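Local coordinates for putative pectin lyase (Geobacillus virus E2, PDB 7CHU), which is the tailspike protein of a deep-sea thermophilic bacteriophage and probably binds and degrades polysaccharide on the surface of the host cell, at the interface of chains A and B. Coordinates in Å, arbitrary orientation; residue numbers count along the deposited sequence, not the author numbering. Chains: chain A/B, Putative pectin lyase.

Contact 1: the interface of chains A and B. Residues chain A 55, 57, 60; chain B 55, 57, 60.
A:His55 and B:His55 meet edge to face. The CD2/NE2 edge of B:His55 points at the face of A:His55. Its CD2 stands 3.4 Å above the plane of the A:His55 ring, over the centre, and the two planes are 66° apart. The rings arrive by different torsions. In A:His55, CG is anti to the backbone N (chi1 170°), whereas in B:His55 it lies beside it (chi1 -68°).

Polar contacts gather at the edge of the A:His55 ring. A:Asp57 OD1 lies in the ring plane and accepts a weak, bent hydrogen bond from A:His55 NE2 at 2.9 Å. Together with water 1 this may steady the imidazole. Water 1 lies in the same plane and joins the chains. It is 2.6 Å from the backbone O of B:Asp57 and 3.2 Å from the backbone N of B:Ile60. On the other side it bonds A:His55 NE2 and A:Asp57 OD1.

The carboxylate of A:Asp57 lies against B:Asp57. Its OD2 receives a weak hydrogen bond from B:Asp57 N at 3.3 Å, and its CG packs on B:Asp57 CB. The B:Asp57 carboxylate is turned away, which leaves 4.8 Å between the OD2 atoms of A:Asp57 and B:Asp57 and may ease their repulsion.

Apolar contact comes from the isoleucines, whose CD1 methyls (A:Ile60 and B:Ile60) are 3.8 Å apart. B:Ile60 CB also approaches A:His55 CE1.

This subunit interface pairs the same residues, but not symmetrically. In chain A it follows strand 48-54, passes the 3-10 turn 57-59 and enters N-terminal helix 60-70. In chain B, B:Asp57 lies in a loop before helix 59-70.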
ATOM      1  N   HIS A  55     -39.247 -37.809  21.851  1.00 32.60           N
ATOM      2  CA  HIS A  55     -39.221 -37.036  20.618  1.00 37.10           C
ATOM      3  C   HIS A  55     -40.629 -36.530  20.303  1.00 37.30           C
ATOM      4  O   HIS A  55     -41.545 -37.332  20.081  1.00 39.59           O
ATOM      5  CB  HIS A  55     -38.682 -37.887  19.470  1.00 34.27           C
ATOM      6  CG  HIS A  55     -38.850 -37.244  18.134  1.00 33.68           C
ATOM      7  ND1 HIS A  55     -37.880 -36.438  17.576  1.00 32.95           N
ATOM      8  CD2 HIS A  55     -39.884 -37.261  17.257  1.00 29.12           C
ATOM      9  CE1 HIS A  55     -38.304 -36.002  16.400  1.00 33.89           C
ATOM     10  NE2 HIS A  55     -39.517 -36.483  16.185  1.00 31.02           N
ATOM     11  N   ASP A  57     -42.963 -34.782  17.685  1.00 30.54           N
ATOM     12  CA  ASP A  57     -43.109 -34.439  16.272  1.00 34.48           C
ATOM     13  C   ASP A  57     -43.585 -33.002  16.089  1.00 38.62           C
ATOM     14  O   ASP A  57     -43.202 -32.343  15.110  1.00 36.06           O
ATOM     15  CB  ASP A  57     -44.095 -35.402  15.582  1.00 37.83           C
ATOM     16  CG  ASP A  57     -43.441 -36.721  15.092  1.00 39.48           C
ATOM     17  OD1 ASP A  57     -42.202 -36.889  15.124  1.00 37.11           O
ATOM     18  OD2 ASP A  57     -44.188 -37.620  14.654  1.00 42.01           O
ATOM     19  N   ILE A  60     -40.778 -30.039  16.066  1.00 38.60           N
ATOM     20  CA  ILE A  60     -39.766 -29.911  15.023  1.00 38.01           C
ATOM     21  C   ILE A  60     -40.005 -28.670  14.167  1.00 40.24           C
ATOM     22  O   ILE A  60     -39.051 -28.067  13.648  1.00 37.50           O
ATOM     23  CB  ILE A  60     -39.725 -31.202  14.186  1.00 34.58           C
ATOM     24  CG1 ILE A  60     -39.241 -32.365  15.054  1.00 31.38           C
ATOM     25  CG2 ILE A  60     -38.782 -31.058  12.996  1.00 31.39           C
ATOM     26  CD1 ILE A  60     -37.812 -32.166  15.585  1.00 32.70           C
TER
ATOM     27  N   HIS B  55     -38.973 -43.019  13.526  1.00 25.04           N
ATOM     28  CA  HIS B  55     -39.783 -41.817  13.481  1.00 28.07           C
ATOM     29  C   HIS B  55     -40.944 -41.990  12.519  1.00 29.04           C
ATOM     30  O   HIS B  55     -40.876 -42.761  11.563  1.00 26.83           O
ATOM     31  CB  HIS B  55     -38.940 -40.613  13.078  1.00 25.08           C
ATOM     32  CG  HIS B  55     -37.947 -40.234  14.121  1.00 25.56           C
ATOM     33  ND1 HIS B  55     -36.617 -40.588  14.045  1.00 27.53           N
ATOM     34  CD2 HIS B  55     -38.097 -39.576  15.293  1.00 29.93           C
ATOM     35  CE1 HIS B  55     -35.984 -40.140  15.115  1.00 28.23           C
ATOM     36  NE2 HIS B  55     -36.860 -39.527  15.890  1.00 32.08           N
ATOM     37  N   ASP B  57     -43.167 -38.746  11.695  1.00 33.85           N
ATOM     38  CA  ASP B  57     -42.919 -37.518  10.949  1.00 33.80           C
ATOM     39  C   ASP B  57     -41.437 -37.442  10.603  1.00 29.87           C
ATOM     40  O   ASP B  57     -40.589 -37.504  11.499  1.00 29.86           O
ATOM     41  CB  ASP B  57     -43.341 -36.302  11.762  1.00 32.50           C
ATOM     42  CG  ASP B  57     -43.527 -35.064  10.902  1.00 36.47           C
ATOM     43  OD1 ASP B  57     -42.762 -34.880   9.927  1.00 37.41           O
ATOM     44  OD2 ASP B  57     -44.448 -34.273  11.196  1.00 43.84           O
ATOM     45  N   ILE B  60     -37.770 -34.383  11.036  1.00 27.56           N
ATOM     46  CA  ILE B  60     -36.497 -34.456  11.744  1.00 27.79           C
ATOM     47  C   ILE B  60     -35.347 -34.737  10.775  1.00 24.34           C
ATOM     48  O   ILE B  60     -34.239 -34.205  10.941  1.00 22.95           O
ATOM     49  CB  ILE B  60     -36.570 -35.511  12.866  1.00 25.00           C
ATOM     50  CG1 ILE B  60     -35.243 -35.561  13.626  1.00 24.12           C
ATOM     51  CG2 ILE B  60     -36.900 -36.875  12.298  1.00 25.53           C
ATOM     52  CD1 ILE B  60     -34.849 -34.231  14.282  1.00 25.94           C
TER
HETATM   53  O   HOH W   1     -40.018 -35.494  13.100  1.00 26.60           O

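Contact 2: the interface of chains A and B. Residues chain A 389, 396, 404-406, 411; chain B 383, 385, 399.
B:Trp399 holds CG between its backbone N and carbonyl carbon (chi1 64°), and this turns the indole toward chain A. A:Lys396 bends at chi2 (-58°), which carries its chain across one face of that indole. The protein is a pectate lyase-like phage tailspike, a family built on a right-handed parallel beta-helix. This patch is a subunit interface of the spike.

The indole is packed on several sides. A:Lys396 CG sits 3.5 Å from the centroid of the six-membered ring of B:Trp399, and A:Lys396 CE lies over the five-membered ring, both as CH-pi contacts. A:Ile404 CG2 meets the ring edge in plane. A:Leu411 CD1 reaches the CH2 corner of B:Trp399 at 3.6 Å, from the side opposite the lysine. The backbone O of A:Leu405 is 3.4 Å from B:Trp399 CZ2. A:Asp406 CB comes up to NE1 at the pyrrole end, on the lysine side.

Beyond the indole, the lysine ammonium enters a group of acids. A:Lys396 NZ forms a salt bridge with A:Asp389 OD1 at 2.8 Å, reaching it from above the carboxylate plane (42° out of it). A second, longer salt bridge runs across the interface from A:Lys396 NZ to B:Glu383 OE2 at 3.3 Å, weak as a hydrogen bond.

A:Asp389 and B:Glu383 approach from opposite directions with nearly coplanar carboxylates. B:Glu383 OE2 lies 2.6 Å from A:Asp389 OD2 and 3.0 Å from A:Asp389 OD1, close for carboxylate oxygens; the structure alone does not show what reconciles them.

Water 3 bonds A:Lys396 NZ and B:Glu383 OE1. It also lies 2.7 Å from A:Asp406 OD2. Water 2 joins A:Asp389 OD1 to B:Glu383 OE2. Next to the acids, A:Asp389 CB rests on B:Phe385 CB and CG, and A:Lys396 CB borders B:Phe385 CE1.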
ATOM      1  N   ASP A 389      17.482   5.962  -9.237  1.00 18.36           N
ATOM      2  CA  ASP A 389      18.889   5.550  -9.339  1.00 19.03           C
ATOM      3  C   ASP A 389      18.952   4.065  -9.677  1.00 17.39           C
ATOM      4  O   ASP A 389      18.732   3.210  -8.810  1.00 18.34           O
ATOM      5  CB  ASP A 389      19.652   5.852  -8.051  1.00 17.38           C
ATOM      6  CG  ASP A 389      21.172   5.848  -8.252  1.00 19.74           C
ATOM      7  OD1 ASP A 389      21.653   5.457  -9.334  1.00 15.51           O
ATOM      8  OD2 ASP A 389      21.879   6.244  -7.308  1.00 20.92           O
ATOM      9  N   LYS A 396      20.191  10.609 -13.210  1.00 15.27           N
ATOM     10  CA  LYS A 396      19.428  10.457 -11.971  1.00 14.62           C
ATOM     11  C   LYS A 396      18.136  11.250 -11.957  1.00 21.36           C
ATOM     12  O   LYS A 396      17.119  10.740 -11.498  1.00 19.32           O
ATOM     13  CB  LYS A 396      20.253  10.882 -10.750  1.00 16.57           C
ATOM     14  CG  LYS A 396      21.704  10.367 -10.741  1.00 16.03           C
ATOM     15  CD  LYS A 396      21.776   8.842 -10.813  1.00 15.04           C
ATOM     16  CE  LYS A 396      23.221   8.353 -10.654  1.00 16.79           C
ATOM     17  NZ  LYS A 396      23.342   6.921 -11.024  1.00 19.48           N
ATOM     18  N   ILE A 404      20.202  15.746 -14.823  1.00 16.77           N
ATOM     19  CA  ILE A 404      21.136  15.771 -13.697  1.00 17.02           C
ATOM     20  C   ILE A 404      21.718  14.371 -13.608  1.00 16.91           C
ATOM     21  O   ILE A 404      20.976  13.391 -13.457  1.00 18.02           O
ATOM     22  CB  ILE A 404      20.447  16.171 -12.381  1.00 15.69           C
ATOM     23  CG1 ILE A 404      19.843  17.577 -12.510  1.00 19.87           C
ATOM     24  CG2 ILE A 404      21.436  16.113 -11.219  1.00 20.03           C
ATOM     25  CD1 ILE A 404      19.148  18.043 -11.291  1.00 25.67           C
ATOM     26  N   LEU A 405      23.033  14.262 -13.683  1.00 16.73           N
ATOM     27  CA  LEU A 405      23.624  12.947 -13.850  1.00 14.29           C
ATOM     28  C   LEU A 405      24.981  12.859 -13.168  1.00 16.41           C
ATOM     29  O   LEU A 405      25.581  13.856 -12.742  1.00 14.06           O
ATOM     30  CB  LEU A 405      23.741  12.596 -15.340  1.00 16.45           C
ATOM     31  CG  LEU A 405      24.857  13.341 -16.095  1.00 18.63           C
ATOM     32  CD1 LEU A 405      25.397  12.453 -17.215  1.00 16.62           C
ATOM     33  CD2 LEU A 405      24.359  14.696 -16.607  1.00 15.84           C
ATOM     34  N   ASP A 406      25.414  11.619 -13.019  1.00 16.46           N
ATOM     35  CA  ASP A 406      26.770  11.271 -12.615  1.00 17.34           C
ATOM     36  C   ASP A 406      27.624  11.253 -13.881  1.00 17.37           C
ATOM     37  O   ASP A 406      27.400  10.426 -14.768  1.00 19.63           O
ATOM     38  CB  ASP A 406      26.755   9.906 -11.930  1.00 18.25           C
ATOM     39  CG  ASP A 406      28.140   9.434 -11.497  1.00 24.24           C
ATOM     40  OD1 ASP A 406      29.156  10.121 -11.772  1.00 22.22           O
ATOM     41  OD2 ASP A 406      28.202   8.358 -10.869  1.00 23.27           O
ATOM     42  N   LEU A 411      29.251  15.710 -10.348  1.00 16.17           N
ATOM     43  CA  LEU A 411      27.853  16.145 -10.392  1.00 18.44           C
ATOM     44  C   LEU A 411      27.665  16.983 -11.650  1.00 19.33           C
ATOM     45  O   LEU A 411      28.383  17.969 -11.858  1.00 19.59           O
ATOM     46  CB  LEU A 411      27.477  16.943  -9.145  1.00 13.51           C
ATOM     47  CG  LEU A 411      26.168  17.742  -9.147  1.00 15.45           C
ATOM     48  CD1 LEU A 411      24.970  16.843  -9.446  1.00 17.82           C
ATOM     49  CD2 LEU A 411      25.981  18.475  -7.828  1.00 16.14           C
TER
ATOM     50  N   GLU B 383      27.429   3.896  -3.214  1.00 17.37           N
ATOM     51  CA  GLU B 383      26.435   4.826  -3.738  1.00 17.10           C
ATOM     52  C   GLU B 383      25.032   4.447  -3.271  1.00 17.16           C
ATOM     53  O   GLU B 383      24.571   3.324  -3.495  1.00 17.40           O
ATOM     54  CB  GLU B 383      26.472   4.860  -5.270  1.00 21.33           C
ATOM     55  CG  GLU B 383      25.307   5.682  -5.867  1.00 19.59           C
ATOM     56  CD  GLU B 383      25.379   5.815  -7.385  1.00 23.75           C
ATOM     57  OE1 GLU B 383      26.488   5.720  -7.931  1.00 23.13           O
ATOM     58  OE2 GLU B 383      24.333   6.015  -8.039  1.00 23.06           O
ATOM     59  N   PHE B 385      20.968   6.667  -2.901  1.00 14.09           N
ATOM     60  CA  PHE B 385      20.251   7.773  -3.519  1.00 14.91           C
ATOM     61  C   PHE B 385      19.241   8.344  -2.542  1.00 16.95           C
ATOM     62  O   PHE B 385      18.557   7.590  -1.838  1.00 17.71           O
ATOM     63  CB  PHE B 385      19.549   7.290  -4.788  1.00 18.13           C
ATOM     64  CG  PHE B 385      18.838   8.378  -5.567  1.00 20.00           C
ATOM     65  CD1 PHE B 385      19.554   9.345  -6.255  1.00 17.61           C
ATOM     66  CD2 PHE B 385      17.447   8.413  -5.621  1.00 22.18           C
ATOM     67  CE1 PHE B 385      18.899  10.340  -6.979  1.00 20.17           C
ATOM     68  CE2 PHE B 385      16.788   9.396  -6.341  1.00 22.87           C
ATOM     69  CZ  PHE B 385      17.513  10.353  -7.031  1.00 20.80           C
ATOM     70  N   TRP B 399      23.379  11.594  -4.438  1.00 15.64           N
ATOM     71  CA  TRP B 399      23.833  10.220  -4.513  1.00 17.47           C
ATOM     72  C   TRP B 399      25.330  10.247  -4.264  1.00 16.51           C
ATOM     73  O   TRP B 399      26.025  11.177  -4.691  1.00 18.29           O
ATOM     74  CB  TRP B 399      23.504   9.558  -5.860  1.00 15.92           C
ATOM     75  CG  TRP B 399      24.217  10.209  -7.020  1.00 15.80           C
ATOM     76  CD1 TRP B 399      25.412   9.830  -7.567  1.00 16.16           C
ATOM     77  CD2 TRP B 399      23.786  11.369  -7.749  1.00 14.16           C
ATOM     78  NE1 TRP B 399      25.747  10.686  -8.596  1.00 17.55           N
ATOM     79  CE2 TRP B 399      24.771  11.644  -8.719  1.00 16.73           C
ATOM     80  CE3 TRP B 399      22.654  12.195  -7.684  1.00 17.90           C
ATOM     81  CZ2 TRP B 399      24.652  12.700  -9.633  1.00 16.24           C
ATOM     82  CZ3 TRP B 399      22.547  13.262  -8.573  1.00 16.37           C
ATOM     83  CH2 TRP B 399      23.542  13.501  -9.539  1.00 16.38           C
TER
HETATM   84  O   HOH W   2      23.967   3.949 -10.546  1.00 21.51           O
HETATM   85  O   HOH W   3      26.087   6.675 -10.740  1.00 22.26           O

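Contact 1 and contact 2 join the same two chains but share no residue or secondary-structure element. The centres of their C-alpha atoms are about 82 Å apart. Contact 1 belongs to the N-terminal part of the spike and contact 2 to the region between residues 383 and 411. The chains therefore touch at widely separated points along the elongated spike. The deposited assembly holds three copies, in keeping with the trimers typical of phage tailspikes. Contacts spread in this way probably keep the subunits in register.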